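Local atomic coordinates of YerB protein (Bacillus subtilis, PDB entry 2PSB), a protein that is of unknown function, is probably a membrane-attached lipoprotein, and interacts with the protein PcrA. Residues A43-I56 with F67-P81. Sequence-based numbering, arbitrary orientation.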
ATOM      1  N   ALA A  43      13.486   4.758  -7.479  1.00 33.38           N
ATOM      2  CA  ALA A  43      13.078   3.386  -7.188  1.00 33.93           C
ATOM      3  C   ALA A  43      12.058   2.839  -8.189  1.00 32.88           C
ATOM      4  O   ALA A  43      11.678   1.669  -8.126  1.00 33.24           O
ATOM      5  CB  ALA A  43      12.499   3.310  -5.775  1.00 33.96           C
ATOM      6  N   ARG A  44      11.628   3.688  -9.117  1.00 31.57           N
ATOM      7  CA  ARG A  44      10.623   3.316 -10.116  1.00 28.36           C
ATOM      8  C   ARG A  44      11.263   2.836 -11.401  1.00 28.88           C
ATOM      9  O   ARG A  44      12.273   3.375 -11.830  1.00 27.60           O
ATOM     10  CB  ARG A  44       9.739   4.527 -10.401  1.00 29.24           C
ATOM     11  CG  ARG A  44       9.270   5.239  -9.141  1.00 24.16           C
ATOM     12  CD  ARG A  44       8.648   6.588  -9.467  1.00 24.80           C
ATOM     13  NE  ARG A  44       8.332   7.323  -8.251  1.00 27.66           N
ATOM     14  CZ  ARG A  44       8.029   8.613  -8.205  1.00 26.84           C
ATOM     15  NH1 ARG A  44       7.998   9.337  -9.317  1.00 28.82           N
ATOM     16  NH2 ARG A  44       7.755   9.180  -7.040  1.00 22.63           N
ATOM     17  N   PRO A  45      10.693   1.792 -12.025  1.00 29.04           N
ATOM     18  CA  PRO A  45       9.501   1.070 -11.568  1.00 28.48           C
ATOM     19  C   PRO A  45       9.880   0.034 -10.504  1.00 27.50           C
ATOM     20  O   PRO A  45      10.973  -0.511 -10.537  1.00 26.72           O
ATOM     21  CB  PRO A  45       8.993   0.421 -12.852  1.00 23.92           C
ATOM     22  CG  PRO A  45      10.270   0.037 -13.523  1.00 27.63           C
ATOM     23  CD  PRO A  45      11.145   1.264 -13.329  1.00 27.77           C
ATOM     24  N   GLN A  46       8.970  -0.227  -9.572  1.00 26.15           N
ATOM     25  CA  GLN A  46       9.211  -1.189  -8.516  1.00 23.23           C
ATOM     26  C   GLN A  46       8.889  -2.597  -9.003  1.00 25.59           C
ATOM     27  O   GLN A  46       8.405  -2.778 -10.129  1.00 25.70           O
ATOM     28  CB  GLN A  46       8.355  -0.843  -7.297  1.00 22.28           C
ATOM     29  CG  GLN A  46       8.648   0.547  -6.704  1.00 22.64           C
ATOM     30  CD  GLN A  46       7.764   1.650  -7.281  1.00 24.22           C
ATOM     31  OE1 GLN A  46       7.324   1.581  -8.436  1.00 23.94           O
ATOM     32  NE2 GLN A  46       7.515   2.682  -6.483  1.00 22.07           N
ATOM     33  N   SER A  47       9.156  -3.591  -8.159  1.00 25.16           N
ATOM     34  CA  SER A  47       8.879  -4.986  -8.490  1.00 26.26           C
ATOM     35  C   SER A  47       7.760  -5.576  -7.625  1.00 27.63           C
ATOM     36  O   SER A  47       7.740  -5.376  -6.402  1.00 27.61           O
ATOM     37  CB  SER A  47      10.139  -5.833  -8.308  1.00 26.97           C
ATOM     38  OG  SER A  47      11.147  -5.465  -9.238  1.00 28.21           O
ATOM     39  N   GLY A  48       6.831  -6.283  -8.272  1.00 27.27           N
ATOM     40  CA  GLY A  48       5.737  -6.940  -7.569  1.00 27.09           C
ATOM     41  C   GLY A  48       4.445  -6.200  -7.253  1.00 29.05           C
ATOM     42  O   GLY A  48       3.530  -6.801  -6.694  1.00 32.74           O
ATOM     43  N   LEU A  49       4.338  -4.921  -7.598  1.00 27.82           N
ATOM     44  CA  LEU A  49       3.105  -4.183  -7.292  1.00 28.66           C
ATOM     45  C   LEU A  49       1.862  -4.645  -8.060  1.00 29.96           C
ATOM     46  O   LEU A  49       0.740  -4.305  -7.673  1.00 30.65           O
ATOM     47  CB  LEU A  49       3.299  -2.670  -7.487  1.00 25.53           C
ATOM     48  CG  LEU A  49       4.219  -1.971  -6.480  1.00 29.26           C
ATOM     49  CD1 LEU A  49       4.071  -0.456  -6.596  1.00 26.69           C
ATOM     50  CD2 LEU A  49       3.869  -2.420  -5.060  1.00 27.43           C
ATOM     51  N   SER A  50       2.042  -5.420  -9.129  1.00 28.28           N
ATOM     52  CA  SER A  50       0.889  -5.908  -9.890  1.00 28.29           C
ATOM     53  C   SER A  50       0.261  -7.133  -9.226  1.00 29.45           C
ATOM     54  O   SER A  50      -0.850  -7.543  -9.578  1.00 29.27           O
ATOM     55  CB  SER A  50       1.284  -6.260 -11.324  1.00 26.65           C
ATOM     56  OG  SER A  50       2.277  -7.266 -11.365  1.00 25.88           O
ATOM     57  N   LYS A  51       0.976  -7.715  -8.267  1.00 29.49           N
ATOM     58  CA  LYS A  51       0.484  -8.884  -7.551  1.00 29.11           C
ATOM     59  C   LYS A  51      -0.143  -8.502  -6.210  1.00 29.28           C
ATOM     60  O   LYS A  51      -0.743  -9.349  -5.549  1.00 32.16           O
ATOM     61  CB  LYS A  51       1.617  -9.882  -7.297  1.00 30.64           C
ATOM     62  CG  LYS A  51       2.321 -10.392  -8.536  1.00 30.30           C
ATOM     63  CD  LYS A  51       1.382 -11.118  -9.458  1.00 36.17           C
ATOM     64  CE  LYS A  51       2.076 -11.464 -10.775  1.00 41.00           C
ATOM     65  NZ  LYS A  51       2.541 -10.261 -11.539  1.00 40.38           N
ATOM     66  N   ALA A  52      -0.005  -7.242  -5.804  1.00 26.88           N
ATOM     67  CA  ALA A  52      -0.549  -6.786  -4.518  1.00 23.25           C
ATOM     68  C   ALA A  52      -2.054  -6.557  -4.562  1.00 22.32           C
ATOM     69  O   ALA A  52      -2.579  -5.984  -5.521  1.00 23.10           O
ATOM     70  CB  ALA A  52       0.162  -5.491  -4.064  1.00 16.00           C
ATOM     71  N   ASP A  53      -2.756  -7.001  -3.525  1.00 21.58           N
ATOM     72  CA  ASP A  53      -4.197  -6.811  -3.475  1.00 21.74           C
ATOM     73  C   ASP A  53      -4.532  -5.370  -3.084  1.00 23.73           C
ATOM     74  O   ASP A  53      -5.460  -4.765  -3.626  1.00 22.20           O
ATOM     75  CB  ASP A  53      -4.834  -7.790  -2.487  1.00 23.48           C
ATOM     76  CG  ASP A  53      -4.541  -9.246  -2.829  1.00 25.32           C
ATOM     77  OD1 ASP A  53      -4.339  -9.558  -4.010  1.00 25.09           O
ATOM     78  OD2 ASP A  53      -4.546 -10.093  -1.919  1.00 26.39           O
ATOM     79  N   ILE A  54      -3.748  -4.826  -2.157  1.00 23.72           N
ATOM     80  CA  ILE A  54      -3.928  -3.466  -1.660  1.00 22.63           C
ATOM     81  C   ILE A  54      -2.589  -2.774  -1.579  1.00 23.08           C
ATOM     82  O   ILE A  54      -1.609  -3.346  -1.104  1.00 24.81           O
ATOM     83  CB  ILE A  54      -4.511  -3.440  -0.228  1.00 23.05           C
ATOM     84  CG1 ILE A  54      -5.810  -4.232  -0.166  1.00 22.82           C
ATOM     85  CG2 ILE A  54      -4.734  -1.990   0.218  1.00 17.97           C
ATOM     86  CD1 ILE A  54      -6.186  -4.623   1.247  1.00 26.32           C
ATOM     87  N   VAL A  55      -2.548  -1.536  -2.049  1.00 22.68           N
ATOM     88  CA  VAL A  55      -1.338  -0.746  -1.992  1.00 22.41           C
ATOM     89  C   VAL A  55      -1.718   0.588  -1.363  1.00 23.10           C
ATOM     90  O   VAL A  55      -2.693   1.220  -1.778  1.00 22.51           O
ATOM     91  CB  VAL A  55      -0.742  -0.508  -3.389  1.00 24.48           C
ATOM     92  CG1 VAL A  55       0.420   0.498  -3.277  1.00 26.15           C
ATOM     93  CG2 VAL A  55      -0.239  -1.843  -3.984  1.00 24.35           C
ATOM     94  N   ILE A  56      -0.960   1.006  -0.353  1.00 22.93           N
ATOM     95  CA  ILE A  56      -1.236   2.268   0.320  1.00 22.86           C
ATOM     96  C   ILE A  56      -0.070   3.236   0.177  1.00 24.17           C
ATOM     97  O   ILE A  56       1.068   2.913   0.494  1.00 24.15           O
ATOM     98  CB  ILE A  56      -1.562   2.049   1.816  1.00 22.36           C
ATOM     99  CG1 ILE A  56      -2.728   1.059   1.940  1.00 22.05           C
ATOM    100  CG2 ILE A  56      -1.971   3.381   2.477  1.00 19.48           C
ATOM    101  CD1 ILE A  56      -2.382  -0.245   2.597  1.00 19.78           C
ATOM    102  N   PHE A  67       5.059   3.411  -0.308  1.00 28.48           N
ATOM    103  CA  PHE A  67       3.989   2.421  -0.384  1.00 28.11           C
ATOM    104  C   PHE A  67       4.059   1.307   0.655  1.00 26.34           C
ATOM    105  O   PHE A  67       5.130   0.977   1.184  1.00 27.77           O
ATOM    106  CB  PHE A  67       4.023   1.705  -1.740  1.00 30.83           C
ATOM    107  CG  PHE A  67       3.992   2.615  -2.938  1.00 30.42           C
ATOM    108  CD1 PHE A  67       4.531   2.183  -4.149  1.00 30.01           C
ATOM    109  CD2 PHE A  67       3.431   3.880  -2.869  1.00 31.65           C
ATOM    110  CE1 PHE A  67       4.517   3.001  -5.278  1.00 31.11           C
ATOM    111  CE2 PHE A  67       3.413   4.711  -3.986  1.00 33.26           C
ATOM    112  CZ  PHE A  67       3.958   4.271  -5.196  1.00 33.59           C
ATOM    113  N   LEU A  68       2.894   0.730   0.921  1.00 24.72           N
ATOM    114  CA  LEU A  68       2.764  -0.448   1.768  1.00 21.24           C
ATOM    115  C   LEU A  68       1.970  -1.314   0.797  1.00 21.29           C
ATOM    116  O   LEU A  68       0.822  -1.006   0.491  1.00 20.59           O
ATOM    117  CB  LEU A  68       1.938  -0.210   3.032  1.00 19.23           C
ATOM    118  CG  LEU A  68       1.829  -1.495   3.877  1.00 16.38           C
ATOM    119  CD1 LEU A  68       3.220  -1.884   4.440  1.00 15.59           C
ATOM    120  CD2 LEU A  68       0.840  -1.304   5.002  1.00 13.36           C
ATOM    121  N   ALA A  69       2.612  -2.346   0.261  1.00 18.85           N
ATOM    122  CA  ALA A  69       1.966  -3.254  -0.676  1.00 21.42           C
ATOM    123  C   ALA A  69       1.598  -4.526   0.070  1.00 21.64           C
ATOM    124  O   ALA A  69       2.467  -5.264   0.549  1.00 22.26           O
ATOM    125  CB  ALA A  69       2.893  -3.570  -1.846  1.00 18.54           C
ATOM    126  N   ILE A  70       0.295  -4.771   0.166  1.00 20.33           N
ATOM    127  CA  ILE A  70      -0.212  -5.928   0.879  1.00 19.27           C
ATOM    128  C   ILE A  70      -0.595  -7.039  -0.084  1.00 20.18           C
ATOM    129  O   ILE A  70      -1.500  -6.882  -0.911  1.00 20.01           O
ATOM    130  CB  ILE A  70      -1.429  -5.517   1.745  1.00 20.27           C
ATOM    131  CG1 ILE A  70      -1.017  -4.358   2.663  1.00 19.78           C
ATOM    132  CG2 ILE A  70      -1.967  -6.713   2.533  1.00 16.49           C
ATOM    133  CD1 ILE A  70      -2.081  -3.962   3.656  1.00 19.10           C
ATOM    134  N   PHE A  71       0.127  -8.154   0.033  1.00 21.97           N
ATOM    135  CA  PHE A  71      -0.077  -9.343  -0.793  1.00 19.71           C
ATOM    136  C   PHE A  71      -0.774 -10.428   0.017  1.00 20.44           C
ATOM    137  O   PHE A  71      -0.498 -10.603   1.207  1.00 25.79           O
ATOM    138  CB  PHE A  71       1.256  -9.912  -1.284  1.00 19.42           C
ATOM    139  CG  PHE A  71       2.149  -8.911  -1.952  1.00 20.13           C
ATOM    140  CD1 PHE A  71       2.922  -8.035  -1.196  1.00 22.47           C
ATOM    141  CD2 PHE A  71       2.225  -8.851  -3.337  1.00 22.56           C
ATOM    142  CE1 PHE A  71       3.759  -7.126  -1.811  1.00 18.33           C
ATOM    143  CE2 PHE A  71       3.059  -7.949  -3.965  1.00 19.01           C
ATOM    144  CZ  PHE A  71       3.827  -7.081  -3.207  1.00 21.97           C
ATOM    145  N   GLN A  72      -1.671 -11.156  -0.637  1.00 22.49           N
ATOM    146  CA  GLN A  72      -2.401 -12.244   0.000  1.00 23.42           C
ATOM    147  C   GLN A  72      -2.890 -13.218  -1.063  1.00 25.91           C
ATOM    148  O   GLN A  72      -2.548 -14.397  -1.017  1.00 27.76           O
ATOM    149  CB  GLN A  72      -3.585 -11.700   0.798  1.00 25.14           C
ATOM    150  CG  GLN A  72      -4.245 -12.698   1.740  1.00 26.37           C
ATOM    151  CD  GLN A  72      -4.962 -13.832   1.021  1.00 32.51           C
ATOM    152  OE1 GLN A  72      -5.714 -13.609   0.070  1.00 33.39           O
ATOM    153  NE2 GLN A  72      -4.751 -15.055   1.490  1.00 31.50           N
ATOM    154  N   SER A  73      -3.673 -12.729  -2.026  1.00 26.76           N
ATOM    155  CA  SER A  73      -4.207 -13.594  -3.087  1.00 28.35           C
ATOM    156  C   SER A  73      -3.165 -13.917  -4.140  1.00 30.13           C
ATOM    157  O   SER A  73      -3.337 -14.845  -4.930  1.00 30.76           O
ATOM    158  CB  SER A  73      -5.389 -12.935  -3.793  1.00 25.57           C
ATOM    159  OG  SER A  73      -4.911 -12.062  -4.802  1.00 21.07           O
ATOM    160  N   GLN A  74      -2.105 -13.120  -4.174  1.00 33.03           N
ATOM    161  CA  GLN A  74      -1.027 -13.307  -5.137  1.00 37.58           C
ATOM    162  C   GLN A  74       0.290 -12.942  -4.495  1.00 40.25           C
ATOM    163  O   GLN A  74       0.469 -11.818  -4.024  1.00 42.24           O
ATOM    164  CB  GLN A  74      -1.211 -12.416  -6.368  1.00 38.91           C
ATOM    165  CG  GLN A  74      -2.339 -12.798  -7.295  1.00 40.83           C
ATOM    166  CD  GLN A  74      -2.297 -11.994  -8.579  1.00 43.76           C
ATOM    167  OE1 GLN A  74      -2.295 -10.762  -8.554  1.00 44.49           O
ATOM    168  NE2 GLN A  74      -2.255 -12.686  -9.711  1.00 44.70           N
HETATM  169  N   MSE A  75       1.219 -13.889  -4.479  1.00 42.85           N
HETATM  170  CA  MSE A  75       2.526 -13.644  -3.896  1.00 45.06           C
HETATM  171  C   MSE A  75       3.479 -13.262  -5.014  1.00 44.48           C
HETATM  172  O   MSE A  75       3.427 -13.829  -6.101  1.00 44.80           O
HETATM  173  CB  MSE A  75       3.031 -14.891  -3.166  1.00 48.89           C
HETATM  174  CG  MSE A  75       2.311 -15.183  -1.863  1.00 53.63           C
HETATM  175 SE   MSE A  75       2.381 -13.710  -0.598  1.00 63.36          SE
HETATM  176  CE  MSE A  75       0.554 -13.722   0.006  1.00 59.20           C
ATOM    177  N   PRO A  76       4.355 -12.280  -4.763  1.00 43.48           N
ATOM    178  CA  PRO A  76       5.302 -11.850  -5.789  1.00 44.69           C
ATOM    179  C   PRO A  76       6.612 -12.629  -5.785  1.00 45.61           C
ATOM    180  O   PRO A  76       6.965 -13.268  -4.793  1.00 47.60           O
ATOM    181  CB  PRO A  76       5.520 -10.385  -5.441  1.00 43.27           C
ATOM    182  CG  PRO A  76       5.540 -10.429  -3.951  1.00 41.84           C
ATOM    183  CD  PRO A  76       4.380 -11.355  -3.614  1.00 42.71           C
ATOM    184  N   GLU A  77       7.316 -12.588  -6.913  1.00 46.68           N
ATOM    185  CA  GLU A  77       8.616 -13.240  -7.029  1.00 46.77           C
ATOM    186  C   GLU A  77       9.504 -12.313  -6.211  1.00 45.15           C
ATOM    187  O   GLU A  77       9.658 -12.482  -5.001  1.00 45.91           O
ATOM    188  CB  GLU A  77       9.095 -13.243  -8.486  1.00 49.94           C
ATOM    189  CG  GLU A  77       8.200 -13.974  -9.475  1.00 54.55           C
ATOM    190  CD  GLU A  77       8.238 -15.476  -9.291  1.00 55.85           C
ATOM    191  OE1 GLU A  77       7.662 -16.200 -10.131  1.00 58.31           O
ATOM    192  OE2 GLU A  77       8.843 -15.934  -8.302  1.00 57.14           O
ATOM    193  N   THR A  78      10.075 -11.317  -6.879  1.00 42.08           N
ATOM    194  CA  THR A  78      10.908 -10.338  -6.201  1.00 38.17           C
ATOM    195  C   THR A  78       9.991  -9.160  -5.917  1.00 35.10           C
ATOM    196  O   THR A  78       9.023  -8.930  -6.635  1.00 36.94           O
ATOM    197  CB  THR A  78      12.094  -9.862  -7.083  1.00 39.07           C
ATOM    198  OG1 THR A  78      11.794  -8.576  -7.645  1.00 42.19           O
ATOM    199  CG2 THR A  78      12.370 -10.861  -8.195  1.00 34.43           C
ATOM    200  N   VAL A  79      10.286  -8.423  -4.861  1.00 33.53           N
ATOM    201  CA  VAL A  79       9.482  -7.270  -4.498  1.00 30.11           C
ATOM    202  C   VAL A  79      10.417  -6.192  -3.947  1.00 28.86           C
ATOM    203  O   VAL A  79      11.351  -6.485  -3.210  1.00 28.50           O
ATOM    204  CB  VAL A  79       8.385  -7.674  -3.451  1.00 29.79           C
ATOM    205  CG1 VAL A  79       9.029  -8.232  -2.185  1.00 27.28           C
ATOM    206  CG2 VAL A  79       7.495  -6.494  -3.140  1.00 24.68           C
ATOM    207  N   GLY A  80      10.183  -4.946  -4.344  1.00 29.86           N
ATOM    208  CA  GLY A  80      11.011  -3.853  -3.871  1.00 28.99           C
ATOM    209  C   GLY A  80      11.024  -2.702  -4.854  1.00 27.51           C
ATOM    210  O   GLY A  80      10.195  -2.674  -5.764  1.00 28.26           O
ATOM    211  N   PRO A  81      11.948  -1.740  -4.697  1.00 28.26           N
ATOM    212  CA  PRO A  81      12.937  -1.741  -3.608  1.00 28.04           C
ATOM    213  C   PRO A  81      12.272  -1.578  -2.246  1.00 29.39           C
ATOM    214  O   PRO A  81      11.236  -0.918  -2.125  1.00 30.05           O
ATOM    215  CB  PRO A  81      13.844  -0.554  -3.949  1.00 28.92           C
ATOM    216  CG  PRO A  81      13.664  -0.379  -5.438  1.00 25.33           C
ATOM    217  CD  PRO A  81      12.196  -0.635  -5.637  1.00 28.26           C
TER
HETATM  218  O   HOH W   1      -1.709 -10.425  -3.336  1.00 28.68           O
HETATM  219  O   HOH W   2      -6.800 -11.556  -1.055  1.00 26.29           O
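Asp53 grips the turn after strand 67-71 with both carboxylate oxygens. OD2 uses its syn lone pair for a nearly straight bond from Ser73 N (2.8 Å), while OD1 takes the Ser73 OG hydroxyl at 2.7 Å, 22° out of the carboxylate plane. With CG anti to the carbonyl carbon (chi1 -58°), the short acid reaches both donors, and Lys292 adds a salt bridge to OD1. An asparagine here would probably lose one Ser73 bond and leave the Lys292 charge without its mate. Asp53 and Ile54 both donate backbone N-H to Ile70 O, a classic beta bulge in the antiparallel hairpin of strands 54-59 and 65-71. Beyond it, the Ile56 and Ile70 side chains cross at a slant, CD1 methyls 3.9 Å apart; branched and apolar, they suit this buried face, opposite Val55 and Ala69. Small Ala69 admits Leu49 CD2 to 3.6 Å, while the Leu49 and Phe67 side chains cross at about a right angle, their CD1 atoms touching at 3.6 Å. Ala52 CB (CH-pi) and Pro76 CG, 3.5 Å above the plane, flank opposite Phe71 faces toward the rim. Gly48 O meets the ring edge; at phi 87° a CB would jam against the preceding carbonyl O, Thr78 O and Pro76 CB, hence glycine.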